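Local coordinates for protein V-type ATPase 116 kDa subunit (Meiothermus ruber, PDB 3RRK) that probably serves proton transport as the subunit a homolog of a rotary V-type ATPase, the chain here being its cytoplasmic N-terminal domain, at residues 49-58 with 274-282; 124-135 with 212-220. All blocks are in the same frame, centred on the assembly; numbering follows the deposited sequence.

Interaction 1. Residues 49-58 with 274-282; sequences LGEYRLSPTE and YKAVADMAA
The aromatic ring of Y274 meets E58 and L54 obliquely, its CE1 3.4 Å from the backbone oxygen of E58 and its CD1 4.3 Å from CD2 of L54. Its OH hydrogen-bonds OE1 of E61 on helix 56-79. The other flat group, Y52, has a ring that leads away from 274-282, toward strand 15-21: the carboxylate carbon of E51 lies over one face, near the rim, and CA of L49 sits at the edge in the ring plane. Y52 therefore touches 274-282 through its inner atoms, notably its carbonyl oxygen, which is 3.3 Å from CG1 of V277. That methyl points there because CG1 of V277 stands anti to the backbone N (chi1 177°).

Along the last turns of helix 224-281, the CB of A281 sits between O of L49, 3.3 Å away, and CB of Y52, 4.2 Å away. L54 packs on the preceding turn: its CD1 lies 3.7 Å from CB of A278, while CD2 turns to V277. At the far end, S55 and E58 form a capping box at the start of helix 56-79; S55 N hydrogen-bonds OE1 of E58, nearly in line with its C-O bond, and E58 N donates to S55 OG. Y52 and M280 also reach strand 15-21, placing the contact beside the four-stranded sheet of the N-terminal proximal lobe. No hydrogen bond joins the two segments. Methyl groups meeting other methyls and carbonyl oxygens imply that shape, more than directional polarity, sets how the connection lies on the helix.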
loop_
_atom_site.group_PDB
_atom_site.type_symbol
_atom_site.label_atom_id
_atom_site.label_comp_id
_atom_site.label_asym_id
_atom_site.label_seq_id
_atom_site.Cartn_x
_atom_site.Cartn_y
_atom_site.Cartn_z
ATOM N N LEU A 49 -34.113 18.693 10.149
ATOM C CA LEU A 49 -32.782 18.270 10.567
ATOM C C LEU A 49 -31.706 19.107 9.896
ATOM O O LEU A 49 -30.561 19.125 10.337
ATOM C CB LEU A 49 -32.580 16.795 10.248
ATOM C CG LEU A 49 -33.643 15.932 10.932
ATOM C CD1 LEU A 49 -33.642 14.489 10.424
ATOM C CD2 LEU A 49 -33.463 15.993 12.444
ATOM N N GLY A 50 -32.088 19.801 8.827
ATOM C CA GLY A 50 -31.183 20.690 8.114
ATOM C C GLY A 50 -30.363 21.573 9.039
ATOM O O GLY A 50 -29.179 21.786 8.815
ATOM N N GLU A 51 -31.004 22.079 10.086
ATOM C CA GLU A 51 -30.347 22.910 11.087
ATOM C C GLU A 51 -29.123 22.251 11.732
ATOM O O GLU A 51 -28.216 22.940 12.189
ATOM C CB GLU A 51 -31.357 23.297 12.163
ATOM C CG GLU A 51 -30.748 23.573 13.524
ATOM C CD GLU A 51 -31.764 23.439 14.638
ATOM O OE1 GLU A 51 -32.824 22.816 14.404
ATOM O OE2 GLU A 51 -31.506 23.957 15.744
ATOM N N TYR A 52 -29.092 20.922 11.771
ATOM C CA TYR A 52 -27.966 20.211 12.376
ATOM C C TYR A 52 -26.832 19.951 11.371
ATOM O O TYR A 52 -26.025 19.039 11.536
ATOM C CB TYR A 52 -28.453 18.920 13.034
ATOM C CG TYR A 52 -29.461 19.188 14.130
ATOM C CD1 TYR A 52 -29.047 19.574 15.399
ATOM C CD2 TYR A 52 -30.828 19.082 13.890
ATOM C CE1 TYR A 52 -29.961 19.837 16.404
ATOM C CE2 TYR A 52 -31.752 19.343 14.889
ATOM C CZ TYR A 52 -31.311 19.721 16.146
ATOM O OH TYR A 52 -32.220 19.985 17.151
ATOM N N ARG A 53 -26.795 20.786 10.336
ATOM C CA ARG A 53 -25.794 20.761 9.276
ATOM C C ARG A 53 -24.448 21.222 9.828
ATOM O O ARG A 53 -24.374 22.261 10.482
ATOM C CB ARG A 53 -26.261 21.724 8.186
ATOM C CG ARG A 53 -25.375 21.875 6.975
ATOM C CD ARG A 53 -25.846 23.084 6.175
ATOM N NE ARG A 53 -25.420 23.064 4.776
ATOM C CZ ARG A 53 -24.264 23.549 4.331
ATOM N NH1 ARG A 53 -23.394 24.083 5.178
ATOM N NH2 ARG A 53 -23.975 23.493 3.040
ATOM N N LEU A 54 -23.389 20.457 9.571
ATOM C CA LEU A 54 -22.050 20.785 10.070
ATOM C C LEU A 54 -21.574 22.149 9.585
ATOM O O LEU A 54 -21.745 22.476 8.407
ATOM C CB LEU A 54 -21.043 19.736 9.598
ATOM C CG LEU A 54 -21.163 18.302 10.105
ATOM C CD1 LEU A 54 -20.120 17.438 9.460
ATOM C CD2 LEU A 54 -21.022 18.256 11.610
ATOM N N SER A 55 -20.962 22.934 10.475
ATOM C CA SER A 55 -20.364 24.222 10.084
ATOM C C SER A 55 -19.064 24.023 9.305
ATOM O O SER A 55 -18.444 22.964 9.391
ATOM C CB SER A 55 -20.118 25.126 11.305
ATOM O OG SER A 55 -19.141 24.594 12.189
ATOM N N PRO A 56 -18.650 25.032 8.528
ATOM C CA PRO A 56 -17.361 24.917 7.836
ATOM C C PRO A 56 -16.309 24.470 8.822
ATOM O O PRO A 56 -15.477 23.622 8.529
ATOM C CB PRO A 56 -17.086 26.344 7.383
ATOM C CG PRO A 56 -18.468 26.930 7.168
ATOM C CD PRO A 56 -19.400 26.234 8.127
ATOM N N THR A 57 -16.386 25.024 10.020
ATOM C CA THR A 57 -15.481 24.646 11.093
ATOM C C THR A 57 -15.559 23.172 11.486
ATOM O O THR A 57 -14.530 22.510 11.628
ATOM C CB THR A 57 -15.674 25.564 12.302
ATOM O OG1 THR A 57 -15.189 26.872 11.961
ATOM C CG2 THR A 57 -14.911 25.047 13.493
ATOM N N GLU A 58 -16.765 22.639 11.641
ATOM C CA GLU A 58 -16.903 21.218 11.955
ATOM C C GLU A 58 -16.497 20.282 10.798
ATOM O O GLU A 58 -15.953 19.188 11.022
ATOM C CB GLU A 58 -18.316 20.913 12.438
ATOM C CG GLU A 58 -18.588 21.397 13.845
ATOM C CD GLU A 58 -19.996 21.944 14.020
ATOM O OE1 GLU A 58 -20.661 22.249 13.003
ATOM O OE2 GLU A 58 -20.431 22.076 15.180
ATOM N N TYR A 274 -19.044 12.504 13.603
ATOM C CA TYR A 274 -19.223 13.647 12.719
ATOM C C TYR A 274 -20.095 13.323 11.529
ATOM O O TYR A 274 -20.960 14.108 11.169
ATOM C CB TYR A 274 -17.875 14.179 12.221
ATOM C CG TYR A 274 -17.224 15.157 13.159
ATOM C CD1 TYR A 274 -17.368 16.527 12.983
ATOM C CD2 TYR A 274 -16.479 14.711 14.230
ATOM C CE1 TYR A 274 -16.771 17.423 13.854
ATOM C CE2 TYR A 274 -15.887 15.588 15.101
ATOM C CZ TYR A 274 -16.029 16.940 14.913
ATOM O OH TYR A 274 -15.416 17.800 15.796
ATOM N N LYS A 275 -19.853 12.184 10.894
ATOM C CA LYS A 275 -20.655 11.806 9.734
ATOM C C LYS A 275 -22.130 11.615 10.123
ATOM O O LYS A 275 -23.028 12.158 9.471
ATOM C CB LYS A 275 -20.092 10.563 9.023
ATOM C CG LYS A 275 -18.840 10.831 8.175
ATOM C CD LYS A 275 -18.640 9.769 7.084
ATOM C CE LYS A 275 -17.260 9.838 6.423
ATOM N NZ LYS A 275 -17.099 10.919 5.390
ATOM N N ALA A 276 -22.374 10.860 11.192
ATOM C CA ALA A 276 -23.739 10.621 11.676
ATOM C C ALA A 276 -24.550 11.907 11.682
ATOM O O ALA A 276 -25.631 11.994 11.095
ATOM C CB ALA A 276 -23.708 10.025 13.077
ATOM N N VAL A 277 -24.019 12.904 12.367
ATOM C CA VAL A 277 -24.636 14.214 12.387
ATOM C C VAL A 277 -24.895 14.757 10.980
ATOM O O VAL A 277 -25.978 15.274 10.696
ATOM C CB VAL A 277 -23.757 15.210 13.151
ATOM C CG1 VAL A 277 -24.369 16.601 13.112
ATOM C CG2 VAL A 277 -23.558 14.729 14.578
ATOM N N ALA A 278 -23.905 14.633 10.102
ATOM C CA ALA A 278 -24.017 15.179 8.748
ATOM C C ALA A 278 -25.060 14.442 7.917
ATOM O O ALA A 278 -25.846 15.067 7.200
ATOM C CB ALA A 278 -22.664 15.167 8.042
ATOM N N ASP A 279 -25.054 13.114 8.016
ATOM C CA ASP A 279 -25.997 12.283 7.274
ATOM C C ASP A 279 -27.417 12.512 7.773
ATOM O O ASP A 279 -28.343 12.697 6.995
ATOM C CB ASP A 279 -25.639 10.808 7.418
ATOM C CG ASP A 279 -24.271 10.482 6.860
ATOM O OD1 ASP A 279 -23.687 11.333 6.145
ATOM O OD2 ASP A 279 -23.786 9.362 7.136
ATOM N N MET A 280 -27.574 12.492 9.086
ATOM C CA MET A 280 -28.836 12.835 9.708
ATOM C C MET A 280 -29.370 14.152 9.165
ATOM O O MET A 280 -30.480 14.205 8.660
ATOM C CB MET A 280 -28.649 12.922 11.213
ATOM C CG MET A 280 -29.878 13.338 11.971
ATOM S SD MET A 280 -29.486 13.374 13.719
ATOM C CE MET A 280 -29.022 11.673 13.957
ATOM N N ALA A 281 -28.577 15.211 9.264
ATOM C CA ALA A 281 -28.978 16.530 8.770
ATOM C C ALA A 281 -29.253 16.532 7.272
ATOM O O ALA A 281 -29.936 17.419 6.765
ATOM C CB ALA A 281 -27.918 17.583 9.115
ATOM N N ALA A 282 -28.717 15.543 6.564
ATOM C CA ALA A 282 -28.890 15.448 5.116
ATOM C C ALA A 282 -30.149 14.661 4.757
ATOM O O ALA A 282 -30.331 14.254 3.611
ATOM C CB ALA A 282 -27.655 14.812 4.474
#

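Interaction 2. Residues 124-135 with 212-220; sequences TIELFGKAAEKL and ELRFPGAYG
F128 meets P216 and F215 where a long helix packs on the loop leaving an alpha/beta lobe, the lobe built on the three-stranded antiparallel sheet. CD of P216 lies over the centre of the F128 ring, a CH-pi contact 3.6 Å from the centroid. L213 comes to the same ring at its edge, near the plane, with CD1 4.0 Å from CE1 of F128. F215 is set differently: the two phenylalanines slide past each other in opposite directions, their planes oblique, at 58°. The edge of the F215 ring faces CB of F128, with CE1 of F215 3.5 Å from that atom, and the ring also touches A132. With an alanine here instead of F128, CD of P216 would probably lose the ring face it packs on, F215 part of its packing, and a gap would be likely to open between P216 and L213.

Upstream, T124 directs CG2 at the proline ring, with CG of P216 3.3 Å away. Its chi1 of -60° sets CG2 anti to the backbone N and leaves OG1 to bond the carbonyl of E120 a turn earlier. Y219 lies across I125 at about a right angle, its hydroxyl near the isoleucine's end. Beyond the contact, F215 and Y219 both touch M231 on helix 224-281, while backbone hydrogen bonds between L213 and P152 tie the loop to strand 148-155. A buffer molecule (NHE), probably from the crystallisation liquor, lies beside the F128 side chain.

L213 holds CG anti to the backbone N (chi1 167°), and its two methyls part company: CD1 serves F128, whereas CD2 goes to CD1 of L135, 4.0 Å away, which itself lies 4.1 Å from CZ of F215.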
loop_
_atom_site.group_PDB
_atom_site.type_symbol
_atom_site.label_atom_id
_atom_site.label_comp_id
_atom_site.label_asym_id
_atom_site.label_seq_id
_atom_site.Cartn_x
_atom_site.Cartn_y
_atom_site.Cartn_z
ATOM N N THR A 124 15.231 -9.176 -6.917
ATOM C CA THR A 124 15.741 -8.995 -8.274
ATOM C C THR A 124 17.094 -9.679 -8.432
ATOM O O THR A 124 17.326 -10.446 -9.367
ATOM C CB THR A 124 15.966 -7.519 -8.586
ATOM O OG1 THR A 124 14.729 -6.813 -8.471
ATOM C CG2 THR A 124 16.496 -7.363 -9.976
ATOM N N ILE A 125 17.995 -9.378 -7.510
ATOM C CA ILE A 125 19.299 -9.997 -7.522
ATOM C C ILE A 125 19.187 -11.514 -7.398
ATOM O O ILE A 125 20.017 -12.241 -7.934
ATOM C CB ILE A 125 20.193 -9.406 -6.412
ATOM C CG1 ILE A 125 20.584 -7.967 -6.774
ATOM C CG2 ILE A 125 21.422 -10.269 -6.195
ATOM C CD1 ILE A 125 21.184 -7.183 -5.632
ATOM N N GLU A 126 18.164 -11.994 -6.695
ATOM C CA GLU A 126 17.955 -13.435 -6.529
ATOM C C GLU A 126 17.554 -14.094 -7.842
ATOM O O GLU A 126 18.019 -15.172 -8.187
ATOM C CB GLU A 126 16.854 -13.715 -5.510
ATOM C CG GLU A 126 17.254 -13.544 -4.071
ATOM C CD GLU A 126 16.341 -14.313 -3.141
ATOM O OE1 GLU A 126 15.979 -15.460 -3.494
ATOM O OE2 GLU A 126 15.980 -13.772 -2.070
ATOM N N LEU A 127 16.671 -13.430 -8.564
ATOM C CA LEU A 127 16.213 -13.922 -9.842
ATOM C C LEU A 127 17.269 -13.809 -10.939
ATOM O O LEU A 127 17.582 -14.796 -11.600
ATOM C CB LEU A 127 14.951 -13.162 -10.237
ATOM C CG LEU A 127 13.710 -13.704 -9.535
ATOM C CD1 LEU A 127 12.524 -12.804 -9.782
ATOM C CD2 LEU A 127 13.439 -15.098 -10.028
ATOM N N PHE A 128 17.817 -12.605 -11.125
ATOM C CA PHE A 128 18.733 -12.331 -12.231
ATOM C C PHE A 128 20.240 -12.420 -11.919
ATOM O O PHE A 128 21.073 -12.295 -12.811
ATOM C CB PHE A 128 18.413 -10.974 -12.824
ATOM C CG PHE A 128 17.011 -10.843 -13.291
ATOM C CD1 PHE A 128 16.689 -11.040 -14.620
ATOM C CD2 PHE A 128 16.001 -10.522 -12.398
ATOM C CE1 PHE A 128 15.373 -10.919 -15.055
ATOM C CE2 PHE A 128 14.684 -10.404 -12.824
ATOM C CZ PHE A 128 14.370 -10.605 -14.156
ATOM N N GLY A 129 20.581 -12.651 -10.663
ATOM C CA GLY A 129 21.969 -12.700 -10.252
ATOM C C GLY A 129 22.918 -13.518 -11.108
ATOM O O GLY A 129 23.801 -12.962 -11.764
ATOM N N LYS A 130 22.760 -14.839 -11.085
ATOM C CA LYS A 130 23.672 -15.715 -11.814
ATOM C C LYS A 130 23.639 -15.452 -13.310
ATOM O O LYS A 130 24.662 -15.545 -13.972
ATOM C CB LYS A 130 23.399 -17.190 -11.517
ATOM C CG LYS A 130 23.767 -17.606 -10.101
ATOM C CD LYS A 130 25.217 -17.252 -9.755
ATOM C CE LYS A 130 25.453 -17.313 -8.242
ATOM N NZ LYS A 130 26.893 -17.188 -7.855
ATOM N N ALA A 131 22.470 -15.113 -13.838
ATOM C CA ALA A 131 22.337 -14.833 -15.260
ATOM C C ALA A 131 23.201 -13.640 -15.655
ATOM O O ALA A 131 23.935 -13.693 -16.641
ATOM C CB ALA A 131 20.892 -14.579 -15.616
ATOM N N ALA A 132 23.112 -12.565 -14.881
ATOM C CA ALA A 132 23.907 -11.373 -15.145
ATOM C C ALA A 132 25.419 -11.626 -15.013
ATOM O O ALA A 132 26.223 -11.046 -15.745
ATOM C CB ALA A 132 23.474 -10.246 -14.233
ATOM N N GLU A 133 25.802 -12.487 -14.076
ATOM C CA GLU A 133 27.207 -12.836 -13.907
ATOM C C GLU A 133 27.699 -13.542 -15.160
ATOM O O GLU A 133 28.694 -13.140 -15.766
ATOM C CB GLU A 133 27.393 -13.725 -12.678
ATOM C CG GLU A 133 28.790 -14.251 -12.496
ATOM C CD GLU A 133 28.973 -14.990 -11.180
ATOM O OE1 GLU A 133 28.308 -14.618 -10.193
ATOM O OE2 GLU A 133 29.787 -15.943 -11.133
ATOM N N LYS A 134 26.975 -14.581 -15.558
ATOM C CA LYS A 134 27.338 -15.373 -16.726
ATOM C C LYS A 134 27.474 -14.515 -17.983
ATOM O O LYS A 134 28.505 -14.537 -18.652
ATOM C CB LYS A 134 26.314 -16.492 -16.966
ATOM C CG LYS A 134 26.171 -17.506 -15.824
ATOM C CD LYS A 134 27.508 -17.912 -15.265
ATOM C CE LYS A 134 27.363 -19.065 -14.289
ATOM N NZ LYS A 134 26.980 -20.335 -14.972
ATOM N N LEU A 135 26.426 -13.761 -18.290
ATOM C CA LEU A 135 26.358 -12.956 -19.503
ATOM C C LEU A 135 27.431 -11.889 -19.560
ATOM O O LEU A 135 28.033 -11.655 -20.609
ATOM C CB LEU A 135 24.989 -12.294 -19.615
ATOM C CG LEU A 135 23.833 -13.261 -19.828
ATOM C CD1 LEU A 135 22.505 -12.560 -19.577
ATOM C CD2 LEU A 135 23.898 -13.837 -21.230
ATOM N N GLU A 212 15.303 -10.781 -26.291
ATOM C CA GLU A 212 16.327 -10.258 -25.401
ATOM C C GLU A 212 15.875 -10.353 -23.945
ATOM O O GLU A 212 14.724 -10.074 -23.611
ATOM C CB GLU A 212 16.690 -8.820 -25.754
ATOM C CG GLU A 212 17.428 -8.133 -24.635
ATOM C CD GLU A 212 18.214 -6.914 -25.080
ATOM O OE1 GLU A 212 18.077 -6.502 -26.258
ATOM O OE2 GLU A 212 18.967 -6.378 -24.231
ATOM N N LEU A 213 16.785 -10.785 -23.086
ATOM C CA LEU A 213 16.512 -10.834 -21.664
ATOM C C LEU A 213 16.638 -9.416 -21.123
ATOM O O LEU A 213 17.677 -8.772 -21.276
ATOM C CB LEU A 213 17.495 -11.775 -20.962
ATOM C CG LEU A 213 17.579 -11.750 -19.435
ATOM C CD1 LEU A 213 16.204 -11.944 -18.796
ATOM C CD2 LEU A 213 18.571 -12.802 -18.940
ATOM N N ARG A 214 15.560 -8.924 -20.526
ATOM C CA ARG A 214 15.547 -7.604 -19.937
ATOM C C ARG A 214 15.862 -7.757 -18.461
ATOM O O ARG A 214 15.486 -8.741 -17.837
ATOM C CB ARG A 214 14.178 -6.944 -20.110
ATOM C CG ARG A 214 13.711 -6.781 -21.552
ATOM C CD ARG A 214 14.497 -5.703 -22.285
ATOM N NE ARG A 214 14.301 -5.791 -23.733
ATOM C CZ ARG A 214 14.861 -4.976 -24.627
ATOM N NH1 ARG A 214 15.657 -3.990 -24.230
ATOM N NH2 ARG A 214 14.622 -5.140 -25.922
ATOM N N PHE A 215 16.586 -6.796 -17.910
ATOM C CA PHE A 215 16.795 -6.757 -16.481
ATOM C C PHE A 215 15.929 -5.663 -15.939
ATOM O O PHE A 215 15.837 -4.596 -16.535
ATOM C CB PHE A 215 18.263 -6.546 -16.156
ATOM C CG PHE A 215 19.088 -7.750 -16.436
ATOM C CD1 PHE A 215 19.273 -8.719 -15.460
ATOM C CD2 PHE A 215 19.626 -7.955 -17.688
ATOM C CE1 PHE A 215 20.013 -9.859 -15.714
ATOM C CE2 PHE A 215 20.375 -9.085 -17.953
ATOM C CZ PHE A 215 20.565 -10.043 -16.956
ATOM N N PRO A 216 15.252 -5.939 -14.823
ATOM C CA PRO A 216 14.251 -5.023 -14.288
ATOM C C PRO A 216 14.915 -3.779 -13.726
ATOM O O PRO A 216 16.111 -3.810 -13.406
ATOM C CB PRO A 216 13.632 -5.835 -13.154
ATOM C CG PRO A 216 14.741 -6.722 -12.695
ATOM C CD PRO A 216 15.465 -7.102 -13.945
ATOM N N GLY A 217 14.148 -2.698 -13.623
ATOM C CA GLY A 217 14.596 -1.491 -12.952
ATOM C C GLY A 217 15.800 -0.832 -13.586
ATOM O O GLY A 217 16.014 -0.937 -14.793
ATOM N N ALA A 218 16.584 -0.152 -12.755
ATOM C CA ALA A 218 17.786 0.536 -13.208
ATOM C C ALA A 218 18.686 -0.353 -14.074
ATOM O O ALA A 218 19.285 0.124 -15.033
ATOM C CB ALA A 218 18.563 1.082 -12.013
ATOM N N TYR A 219 18.777 -1.639 -13.751
ATOM C CA TYR A 219 19.694 -2.525 -14.478
ATOM C C TYR A 219 19.428 -2.580 -15.973
ATOM O O TYR A 219 20.312 -2.945 -16.743
ATOM C CB TYR A 219 19.649 -3.953 -13.926
ATOM C CG TYR A 219 19.953 -4.030 -12.464
ATOM C CD1 TYR A 219 21.258 -3.902 -12.002
ATOM C CD2 TYR A 219 18.936 -4.209 -11.533
ATOM C CE1 TYR A 219 21.543 -3.952 -10.654
ATOM C CE2 TYR A 219 19.215 -4.261 -10.188
ATOM C CZ TYR A 219 20.517 -4.134 -9.754
ATOM O OH TYR A 219 20.790 -4.191 -8.416
ATOM N N GLY A 220 18.202 -2.255 -16.372
ATOM C CA GLY A 220 17.790 -2.397 -17.754
ATOM C C GLY A 220 18.682 -1.636 -18.707
ATOM O O GLY A 220 19.142 -2.176 -19.721
#

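Overall arrangement
Interactions 1 and 2 lie on opposite sides of the chain's centre, their own centres about 57 Å apart and their nearest atoms about 39 Å apart. Each sits where the helical middle of the domain joins an alpha/beta lobe, and both involve the surroundings of helix 224-281: interaction 1 uses its final turns, while the loop of interaction 2 leads into its start. In sequence, interaction 2 is nested within the loop closed by interaction 1. Both are partly buried, though interaction 2 has more buried participants, five against three. Aliphatic groups and one tyrosine ring meeting methyls and backbone oxygens characterise the first, whereas aromatic rings with proline and leucine characterise the second.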